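Local coordinates for protein probable aspartate aminotransferase 2 (Methanococcus jannaschii, PDB 2Z61) that catalyses the pyridoxal-phosphate-dependent transfer of an amino group from alanine to a furfural phosphate, giving the aminomethylfuran precursor of methanofuran, at residues R287-Y292 against I346-A351; W298-P303 against V309-G314; R318-K323 against V330-G335. All coordinates share one frame; numbering follows the deposited sequence.

All three contacts lie on the same side of the chain's centre, around the antiparallel sheet of strands 308-309, 346-349 and 333-334. Contact 1 spans the longest separation, from helix 269-295 to the middle strand 346-349, and the other two fall within that span, contact 2 first and contact 3 after it. Their centres are about 10 Å (1 to 2), 14 Å (1 to 3) and 15 Å (2 to 3) apart. Probable backbone hydrogen bonds tie contact 1 to contact 2 (I348 N to V309 O) and to contact 3 (R347 N to T333 O), each 2.9 Å. Contacts 2 and 3 meet where I313 and W298 pack on F320. Together they build one small helix-and-sheet domain, as in fold type I aminotransferases, apart from the seven-stranded sheet.

Contact 1 of 3, residues R287-Y292 against I346-A351; sequences RLVLKY and IRISYA
V289 of helix 269-295 meets I348 and Y350 of 346-351, and it is the only residue of 287-292 that touches the other segment. Its CB points toward 346-351, and from there the side chain forks. CG1 lies anti to the backbone N (chi1 169°) and approaches CG2 of I348 at 4.2 Å. The other branch, CG2, sits anti to the carbonyl carbon and touches Y350 at CB, 4.0 Å away. One valine thus serves two residues: I348, in the strand, and Y350, just past its end, both direct CB toward the helix, while S349 between them points away. The V289 and Y350 side chains cross at about a right angle.

No hydrogen bond joins the segments, and the CA atoms of V289 and Y350 stay 7.6 Å apart, a spacing bridged by side chains. V309 of the neighbouring strand 308-309 also touches both V289 and Y350, whereas the OG of S349 is hydrogen-bonded to the backbone O of I36. All three touching residues are buried. The arrangement is that of a helix packed against one side of a small three-stranded antiparallel sheet through V289, as in the smaller, C-terminal domain of the fold type I pyridoxal-phosphate enzymes, where helices cover a small sheet.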
loop_
_atom_site.group_PDB
_atom_site.type_symbol
_atom_site.label_atom_id
_atom_site.label_comp_id
_atom_site.label_asym_id
_atom_site.label_seq_id
_atom_site.Cartn_x
_atom_site.Cartn_y
_atom_site.Cartn_z
ATOM N N ARG A 287 18.188 -28.285 8.370
ATOM C CA ARG A 287 18.910 -29.551 8.356
ATOM C C ARG A 287 18.003 -30.705 8.774
ATOM O O ARG A 287 18.097 -31.804 8.231
ATOM C CB ARG A 287 20.131 -29.470 9.278
ATOM C CG ARG A 287 21.232 -28.545 8.764
ATOM C CD ARG A 287 22.377 -28.416 9.763
ATOM N NE ARG A 287 23.346 -27.393 9.365
ATOM C CZ ARG A 287 24.096 -27.451 8.268
ATOM N NH1 ARG A 287 24.004 -28.489 7.446
ATOM N NH2 ARG A 287 24.938 -26.463 7.987
ATOM N N LEU A 288 17.120 -30.446 9.735
ATOM C CA LEU A 288 16.192 -31.462 10.214
ATOM C C LEU A 288 15.274 -31.852 9.060
ATOM O O LEU A 288 15.001 -33.033 8.841
ATOM C CB LEU A 288 15.347 -30.917 11.371
ATOM C CG LEU A 288 14.546 -31.904 12.230
ATOM C CD1 LEU A 288 13.370 -31.172 12.854
ATOM C CD2 LEU A 288 14.034 -33.060 11.393
ATOM N N VAL A 289 14.801 -30.851 8.320
ATOM C CA VAL A 289 13.911 -31.098 7.190
ATOM C C VAL A 289 14.608 -31.851 6.064
ATOM O O VAL A 289 14.003 -32.707 5.412
ATOM C CB VAL A 289 13.341 -29.772 6.616
ATOM C CG1 VAL A 289 12.653 -30.034 5.287
ATOM C CG2 VAL A 289 12.353 -29.152 7.601
ATOM N N LEU A 290 15.877 -31.530 5.834
ATOM C CA LEU A 290 16.638 -32.178 4.771
ATOM C C LEU A 290 16.960 -33.626 5.099
ATOM O O LEU A 290 17.010 -34.469 4.204
ATOM C CB LEU A 290 17.931 -31.414 4.495
ATOM C CG LEU A 290 17.745 -30.060 3.812
ATOM C CD1 LEU A 290 19.084 -29.353 3.687
ATOM C CD2 LEU A 290 17.112 -30.269 2.449
ATOM N N LYS A 291 17.181 -33.914 6.378
ATOM C CA LYS A 291 17.484 -35.275 6.790
ATOM C C LYS A 291 16.316 -36.189 6.433
ATOM O O LYS A 291 16.515 -37.250 5.840
ATOM C CB LYS A 291 17.767 -35.337 8.297
ATOM C CG LYS A 291 18.174 -36.725 8.805
ATOM C CD LYS A 291 16.987 -37.690 8.836
ATOM C CE LYS A 291 17.415 -39.145 9.009
ATOM N NZ LYS A 291 17.874 -39.762 7.731
ATOM N N TYR A 292 15.100 -35.777 6.793
ATOM C CA TYR A 292 13.914 -36.582 6.502
ATOM C C TYR A 292 13.627 -36.683 5.011
ATOM O O TYR A 292 13.293 -37.755 4.511
ATOM C CB TYR A 292 12.681 -36.017 7.213
ATOM C CG TYR A 292 12.580 -36.385 8.678
ATOM C CD1 TYR A 292 13.521 -35.927 9.602
ATOM C CD2 TYR A 292 11.531 -37.180 9.147
ATOM C CE1 TYR A 292 13.420 -36.249 10.958
ATOM C CE2 TYR A 292 11.417 -37.505 10.499
ATOM C CZ TYR A 292 12.362 -37.037 11.397
ATOM O OH TYR A 292 12.248 -37.343 12.734
ATOM N N ILE A 346 5.976 -30.097 -3.769
ATOM C CA ILE A 346 5.264 -29.490 -2.651
ATOM C C ILE A 346 6.265 -28.604 -1.911
ATOM O O ILE A 346 7.465 -28.892 -1.886
ATOM C CB ILE A 346 4.717 -30.537 -1.647
ATOM C CG1 ILE A 346 5.874 -31.205 -0.902
ATOM C CG2 ILE A 346 3.866 -31.564 -2.376
ATOM C CD1 ILE A 346 5.436 -32.001 0.313
ATOM N N ARG A 347 5.779 -27.523 -1.319
ATOM C CA ARG A 347 6.667 -26.637 -0.581
ATOM C C ARG A 347 6.508 -26.860 0.909
ATOM O O ARG A 347 5.392 -26.883 1.436
ATOM C CB ARG A 347 6.381 -25.166 -0.896
ATOM C CG ARG A 347 7.371 -24.204 -0.228
ATOM C CD ARG A 347 6.917 -22.748 -0.321
ATOM N NE ARG A 347 5.912 -22.428 0.687
ATOM C CZ ARG A 347 5.353 -21.227 0.832
ATOM N NH1 ARG A 347 5.700 -20.224 0.035
ATOM N NH2 ARG A 347 4.447 -21.024 1.784
ATOM N N ILE A 348 7.638 -27.052 1.578
ATOM C CA ILE A 348 7.652 -27.239 3.015
ATOM C C ILE A 348 8.318 -26.014 3.619
ATOM O O ILE A 348 9.431 -25.646 3.236
ATOM C CB ILE A 348 8.449 -28.498 3.430
ATOM C CG1 ILE A 348 7.636 -29.755 3.101
ATOM C CG2 ILE A 348 8.776 -28.447 4.919
ATOM C CD1 ILE A 348 8.278 -31.051 3.581
ATOM N N SER A 349 7.622 -25.370 4.544
ATOM C CA SER A 349 8.159 -24.194 5.210
ATOM C C SER A 349 8.542 -24.557 6.634
ATOM O O SER A 349 7.721 -25.075 7.383
ATOM C CB SER A 349 7.116 -23.079 5.244
ATOM O OG SER A 349 7.501 -22.072 6.165
ATOM N N TYR A 350 9.787 -24.297 7.012
ATOM C CA TYR A 350 10.208 -24.608 8.368
ATOM C C TYR A 350 10.189 -23.373 9.253
ATOM O O TYR A 350 10.999 -23.225 10.173
ATOM C CB TYR A 350 11.584 -25.288 8.381
ATOM C CG TYR A 350 12.652 -24.667 7.504
ATOM C CD1 TYR A 350 13.462 -23.636 7.976
ATOM C CD2 TYR A 350 12.893 -25.157 6.220
ATOM C CE1 TYR A 350 14.496 -23.120 7.195
ATOM C CE2 TYR A 350 13.919 -24.643 5.430
ATOM C CZ TYR A 350 14.717 -23.629 5.925
ATOM O OH TYR A 350 15.737 -23.128 5.148
ATOM N N ALA A 351 9.240 -22.490 8.957
ATOM C CA ALA A 351 9.040 -21.267 9.711
ATOM C C ALA A 351 8.086 -21.615 10.847
ATOM O O ALA A 351 7.112 -20.908 11.108
ATOM C CB ALA A 351 8.429 -20.192 8.821
#

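Contact 2 of 3, residues W298-P303 against V309-G314; sequences WEVNNP and VFPNIG
W298 and I313 lie side by side and point the same way, with the methyl CG2 of I313 set over one face of the indole. That methyl is 3.5 Å from the centroid of the five-membered ring and 17° off its normal, which defines a CH-pi contact. The closest ring atom is CE2, 3.4 Å from I313 CG2. The chi1 of I313, 63°, is what sets CG2 rather than CG1 over the indole. P311 also runs alongside W298 in the same direction, but its CG meets CE3 obliquely at 3.9 Å.

Further along, V300 and P311 again lie side by side: V300 CG1 is 3.7 Å from P311 CB and also 3.7 Å from V309 CG1. This single methyl therefore meets the side chains of two residues of the facing segment.

Between these apolar pairs the backbones form one antiparallel bridge, with E299 and N312 as a hydrogen-bonded pair. N312 N donates to E299 O at 2.8 Å, while the return bond from E299 N to N312 O is weak at 3.3 Å. N312 also accepts from G314 N through OD1, at 2.8 Å, and its ND2 is held by the OH of Y345. Helix 269-295 supplies V293 to W298 and V300, and V289 to V309. The whole is an isolated antiparallel bridge between the loop that leads to strand 308-309 and the residues that run out of it, and N312 itself opens an Asx turn.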
loop_
_atom_site.group_PDB
_atom_site.type_symbol
_atom_site.label_atom_id
_atom_site.label_comp_id
_atom_site.label_asym_id
_atom_site.label_seq_id
_atom_site.Cartn_x
_atom_site.Cartn_y
_atom_site.Cartn_z
ATOM N N TRP A 298 12.944 -38.419 -1.316
ATOM C CA TRP A 298 12.544 -37.287 -2.152
ATOM C C TRP A 298 13.765 -36.576 -2.727
ATOM O O TRP A 298 14.867 -36.685 -2.191
ATOM C CB TRP A 298 11.711 -36.280 -1.351
ATOM C CG TRP A 298 10.371 -36.785 -0.920
ATOM C CD1 TRP A 298 9.685 -37.844 -1.442
ATOM C CD2 TRP A 298 9.521 -36.206 0.077
ATOM N NE1 TRP A 298 8.457 -37.959 -0.833
ATOM C CE2 TRP A 298 8.330 -36.968 0.103
ATOM C CE3 TRP A 298 9.648 -35.117 0.950
ATOM C CZ2 TRP A 298 7.271 -36.674 0.968
ATOM C CZ3 TRP A 298 8.595 -34.823 1.812
ATOM C CH2 TRP A 298 7.420 -35.602 1.814
ATOM N N GLU A 299 13.563 -35.839 -3.816
ATOM C CA GLU A 299 14.657 -35.119 -4.454
ATOM C C GLU A 299 14.591 -33.608 -4.281
ATOM O O GLU A 299 13.532 -32.995 -4.428
ATOM C CB GLU A 299 14.706 -35.435 -5.950
ATOM C CG GLU A 299 15.361 -36.756 -6.296
ATOM C CD GLU A 299 15.431 -36.982 -7.791
ATOM O OE1 GLU A 299 15.927 -36.082 -8.504
ATOM O OE2 GLU A 299 14.992 -38.055 -8.253
ATOM N N VAL A 300 15.716 -33.008 -3.920
ATOM C CA VAL A 300 15.804 -31.562 -3.807
ATOM C C VAL A 300 17.149 -31.285 -4.416
ATOM O O VAL A 300 17.882 -32.215 -4.741
ATOM C CB VAL A 300 15.814 -31.042 -2.345
ATOM C CG1 VAL A 300 14.472 -31.325 -1.670
ATOM C CG2 VAL A 300 16.982 -31.652 -1.577
ATOM N N ASN A 301 17.490 -30.022 -4.577
ATOM C CA ASN A 301 18.772 -29.662 -5.170
ATOM C C ASN A 301 19.332 -28.420 -4.554
ATOM O O ASN A 301 19.065 -27.338 -5.106
ATOM C CB ASN A 301 18.625 -28.788 -6.336
ATOM C CG ASN A 301 17.737 -29.337 -7.393
ATOM O OD1 ASN A 301 18.039 -30.377 -7.984
ATOM N ND2 ASN A 301 16.626 -28.668 -7.648
ATOM N N ASN A 302 20.126 -28.485 -3.534
ATOM C CA ASN A 302 20.672 -27.281 -2.917
ATOM C C ASN A 302 19.923 -26.125 -2.229
ATOM O O ASN A 302 20.324 -24.969 -2.313
ATOM C CB ASN A 302 21.970 -26.775 -3.618
ATOM C CG ASN A 302 23.084 -26.456 -2.589
ATOM O OD1 ASN A 302 23.168 -27.075 -1.526
ATOM N ND2 ASN A 302 23.950 -25.496 -2.929
ATOM N N PRO A 303 18.838 -26.449 -1.488
ATOM C CA PRO A 303 18.142 -25.366 -0.785
ATOM C C PRO A 303 19.005 -24.821 0.368
ATOM O O PRO A 303 19.225 -25.511 1.372
ATOM C CB PRO A 303 16.853 -26.040 -0.305
ATOM C CG PRO A 303 17.301 -27.459 -0.020
ATOM C CD PRO A 303 18.187 -27.751 -1.235
ATOM N N VAL A 309 11.735 -25.576 1.364
ATOM C CA VAL A 309 12.369 -26.713 0.708
ATOM C C VAL A 309 11.284 -27.159 -0.272
ATOM O O VAL A 309 10.106 -27.257 0.095
ATOM C CB VAL A 309 12.721 -27.836 1.704
ATOM C CG1 VAL A 309 13.387 -28.982 0.970
ATOM C CG2 VAL A 309 13.674 -27.299 2.774
ATOM N N PHE A 310 11.672 -27.403 -1.520
ATOM C CA PHE A 310 10.719 -27.765 -2.570
ATOM C C PHE A 310 11.056 -29.132 -3.182
ATOM O O PHE A 310 11.520 -29.217 -4.320
ATOM C CB PHE A 310 10.763 -26.676 -3.648
ATOM C CG PHE A 310 9.548 -26.616 -4.522
ATOM C CD1 PHE A 310 8.298 -26.334 -3.981
ATOM C CD2 PHE A 310 9.659 -26.785 -5.896
ATOM C CE1 PHE A 310 7.174 -26.215 -4.800
ATOM C CE2 PHE A 310 8.544 -26.670 -6.723
ATOM C CZ PHE A 310 7.300 -26.382 -6.172
ATOM N N PRO A 311 10.798 -30.218 -2.441
ATOM C CA PRO A 311 11.077 -31.583 -2.896
ATOM C C PRO A 311 10.187 -32.159 -3.989
ATOM O O PRO A 311 8.988 -31.868 -4.056
ATOM C CB PRO A 311 10.969 -32.393 -1.612
ATOM C CG PRO A 311 9.863 -31.687 -0.890
ATOM C CD PRO A 311 10.228 -30.227 -1.082
ATOM N N ASN A 312 10.797 -32.980 -4.841
ATOM C CA ASN A 312 10.084 -33.671 -5.910
ATOM C C ASN A 312 9.657 -34.985 -5.257
ATOM O O ASN A 312 10.489 -35.859 -5.015
ATOM C CB ASN A 312 11.017 -33.969 -7.085
ATOM C CG ASN A 312 10.306 -34.673 -8.228
ATOM O OD1 ASN A 312 9.571 -35.636 -8.020
ATOM N ND2 ASN A 312 10.529 -34.193 -9.445
ATOM N N ILE A 313 8.371 -35.116 -4.960
ATOM C CA ILE A 313 7.873 -36.320 -4.310
ATOM C C ILE A 313 7.455 -37.398 -5.297
ATOM O O ILE A 313 6.794 -38.369 -4.925
ATOM C CB ILE A 313 6.680 -35.996 -3.394
ATOM C CG1 ILE A 313 5.513 -35.459 -4.224
ATOM C CG2 ILE A 313 7.105 -34.980 -2.340
ATOM C CD1 ILE A 313 4.260 -35.197 -3.415
ATOM N N GLY A 314 7.844 -37.221 -6.555
ATOM C CA GLY A 314 7.513 -38.192 -7.580
ATOM C C GLY A 314 6.028 -38.407 -7.812
ATOM O O GLY A 314 5.638 -39.389 -8.444
#

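Contact 3 of 3, residues R318-K323 against V330-G335; sequences REFAYK and VALTPG
F320 of helix 317-328 and L332 cross obliquely in an apolar contact, where CD1 of L332 reaches the edge of the phenyl ring near its plane, 3.8 Å from CE2. F320 directs CG anti to its backbone N (chi1 178°), a torsion that carries the ring to L332 although its CB does not point at the other segment. Two further apolar meetings involve P334. Its CB lies 3.8 Å from CA of R318, so the proline packs on the helix backbone, and its CD is 4.4 Å from CB of A321.

A321 directs CB toward residues 330-335, and this methyl also makes a loose van der Waals approach to a carbonyl, 4.1 Å from L332 O.

Polar contact across the segments is indirect, since no hydrogen bond joins them and one water links three backbone groups. The water donates to A321 O at 2.7 Å and to V330 O at 3.0 Å, and accepts from L332 N at 3.0 Å. It thereby joins the helix to the chain on both sides of A331.

Other elements complete the surroundings: I346 and I348 of strand 346-349 touch L332, and L368 of helix 354-368 touches F320. The geometry is that of a helix followed by a tight turn, after which strands 330-331 and 333-334 run back along it, within the small C-terminal domain of a fold type I aminotransferase.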
loop_
_atom_site.group_PDB
_atom_site.type_symbol
_atom_site.label_atom_id
_atom_site.label_comp_id
_atom_site.label_asym_id
_atom_site.label_seq_id
_atom_site.Cartn_x
_atom_site.Cartn_y
_atom_site.Cartn_z
ATOM N N ARG A 318 -0.674 -31.857 -5.315
ATOM C CA ARG A 318 -2.035 -31.446 -4.955
ATOM C C ARG A 318 -2.775 -32.515 -4.130
ATOM O O ARG A 318 -3.278 -32.264 -3.025
ATOM C CB ARG A 318 -2.833 -31.156 -6.231
ATOM C CG ARG A 318 -4.294 -30.745 -6.025
ATOM C CD ARG A 318 -4.435 -29.237 -5.901
ATOM N NE ARG A 318 -5.793 -28.767 -6.183
ATOM C CZ ARG A 318 -6.152 -27.482 -6.202
ATOM N NH1 ARG A 318 -5.256 -26.533 -5.953
ATOM N NH2 ARG A 318 -7.405 -27.143 -6.478
ATOM N N GLU A 319 -2.846 -33.713 -4.693
ATOM C CA GLU A 319 -3.530 -34.828 -4.057
ATOM C C GLU A 319 -2.816 -35.240 -2.780
ATOM O O GLU A 319 -3.451 -35.483 -1.754
ATOM C CB GLU A 319 -3.625 -36.007 -5.022
ATOM C CG GLU A 319 -4.514 -35.726 -6.223
ATOM C CD GLU A 319 -4.544 -36.877 -7.208
ATOM O OE1 GLU A 319 -4.844 -38.013 -6.782
ATOM O OE2 GLU A 319 -4.277 -36.644 -8.408
ATOM N N PHE A 320 -1.492 -35.314 -2.851
ATOM C CA PHE A 320 -0.687 -35.689 -1.699
ATOM C C PHE A 320 -1.040 -34.790 -0.518
ATOM O O PHE A 320 -1.295 -35.268 0.586
ATOM C CB PHE A 320 0.800 -35.537 -2.021
ATOM C CG PHE A 320 1.707 -35.859 -0.865
ATOM C CD1 PHE A 320 1.990 -37.179 -0.529
ATOM C CD2 PHE A 320 2.266 -34.838 -0.099
ATOM C CE1 PHE A 320 2.820 -37.482 0.556
ATOM C CE2 PHE A 320 3.096 -35.126 0.985
ATOM C CZ PHE A 320 3.374 -36.454 1.315
ATOM N N ALA A 321 -1.055 -33.486 -0.767
ATOM C CA ALA A 321 -1.358 -32.503 0.267
ATOM C C ALA A 321 -2.707 -32.751 0.934
ATOM O O ALA A 321 -2.794 -32.822 2.158
ATOM C CB ALA A 321 -1.320 -31.097 -0.327
ATOM N N TYR A 322 -3.760 -32.882 0.133
ATOM C CA TYR A 322 -5.090 -33.116 0.680
ATOM C C TYR A 322 -5.149 -34.326 1.601
ATOM O O TYR A 322 -5.612 -34.224 2.737
ATOM C CB TYR A 322 -6.117 -33.278 -0.443
ATOM C CG TYR A 322 -7.017 -32.078 -0.592
ATOM C CD1 TYR A 322 -6.517 -30.860 -1.054
ATOM C CD2 TYR A 322 -8.358 -32.142 -0.221
ATOM C CE1 TYR A 322 -7.332 -29.732 -1.141
ATOM C CE2 TYR A 322 -9.184 -31.020 -0.301
ATOM C CZ TYR A 322 -8.664 -29.817 -0.760
ATOM O OH TYR A 322 -9.468 -28.700 -0.831
ATOM N N LYS A 323 -4.679 -35.469 1.115
ATOM C CA LYS A 323 -4.700 -36.687 1.913
ATOM C C LYS A 323 -3.926 -36.544 3.217
ATOM O O LYS A 323 -4.429 -36.898 4.286
ATOM C CB LYS A 323 -4.133 -37.861 1.111
ATOM C CG LYS A 323 -4.917 -38.172 -0.153
ATOM C CD LYS A 323 -4.364 -39.396 -0.864
ATOM C CE LYS A 323 -5.150 -39.695 -2.133
ATOM N NZ LYS A 323 -4.649 -40.915 -2.831
ATOM N N VAL A 330 -1.476 -32.526 8.786
ATOM C CA VAL A 330 -0.257 -31.804 8.433
ATOM C C VAL A 330 -0.496 -30.967 7.179
ATOM O O VAL A 330 -0.760 -31.499 6.097
ATOM C CB VAL A 330 0.913 -32.779 8.195
ATOM C CG1 VAL A 330 2.148 -32.022 7.727
ATOM C CG2 VAL A 330 1.217 -33.525 9.483
ATOM N N ALA A 331 -0.407 -29.652 7.345
ATOM C CA ALA A 331 -0.636 -28.705 6.257
ATOM C C ALA A 331 0.610 -28.408 5.418
ATOM O O ALA A 331 1.602 -27.872 5.917
ATOM C CB ALA A 331 -1.204 -27.405 6.826
ATOM N N LEU A 332 0.537 -28.763 4.140
ATOM C CA LEU A 332 1.624 -28.541 3.188
ATOM C C LEU A 332 1.059 -27.776 2.001
ATOM O O LEU A 332 -0.144 -27.798 1.761
ATOM C CB LEU A 332 2.204 -29.874 2.687
ATOM C CG LEU A 332 3.066 -30.710 3.631
ATOM C CD1 LEU A 332 3.629 -31.896 2.872
ATOM C CD2 LEU A 332 4.195 -29.865 4.191
ATOM N N THR A 333 1.935 -27.120 1.250
ATOM C CA THR A 333 1.519 -26.347 0.090
ATOM C C THR A 333 1.793 -27.089 -1.214
ATOM O O THR A 333 2.930 -27.460 -1.492
ATOM C CB THR A 333 2.264 -25.006 0.036
ATOM O OG1 THR A 333 2.088 -24.312 1.280
ATOM C CG2 THR A 333 1.741 -24.149 -1.121
ATOM N N PRO A 334 0.748 -27.316 -2.030
ATOM C CA PRO A 334 0.913 -28.015 -3.310
ATOM C C PRO A 334 1.812 -27.234 -4.270
ATOM O O PRO A 334 1.606 -26.045 -4.503
ATOM C CB PRO A 334 -0.523 -28.159 -3.815
ATOM C CG PRO A 334 -1.235 -27.005 -3.174
ATOM C CD PRO A 334 -0.669 -27.008 -1.779
ATOM N N GLY A 335 2.805 -27.917 -4.826
ATOM C CA GLY A 335 3.745 -27.279 -5.728
ATOM C C GLY A 335 3.177 -26.657 -6.986
ATOM O O GLY A 335 3.677 -25.631 -7.444
HETATM O O HOH W 1 -0.863 -31.174 3.144
#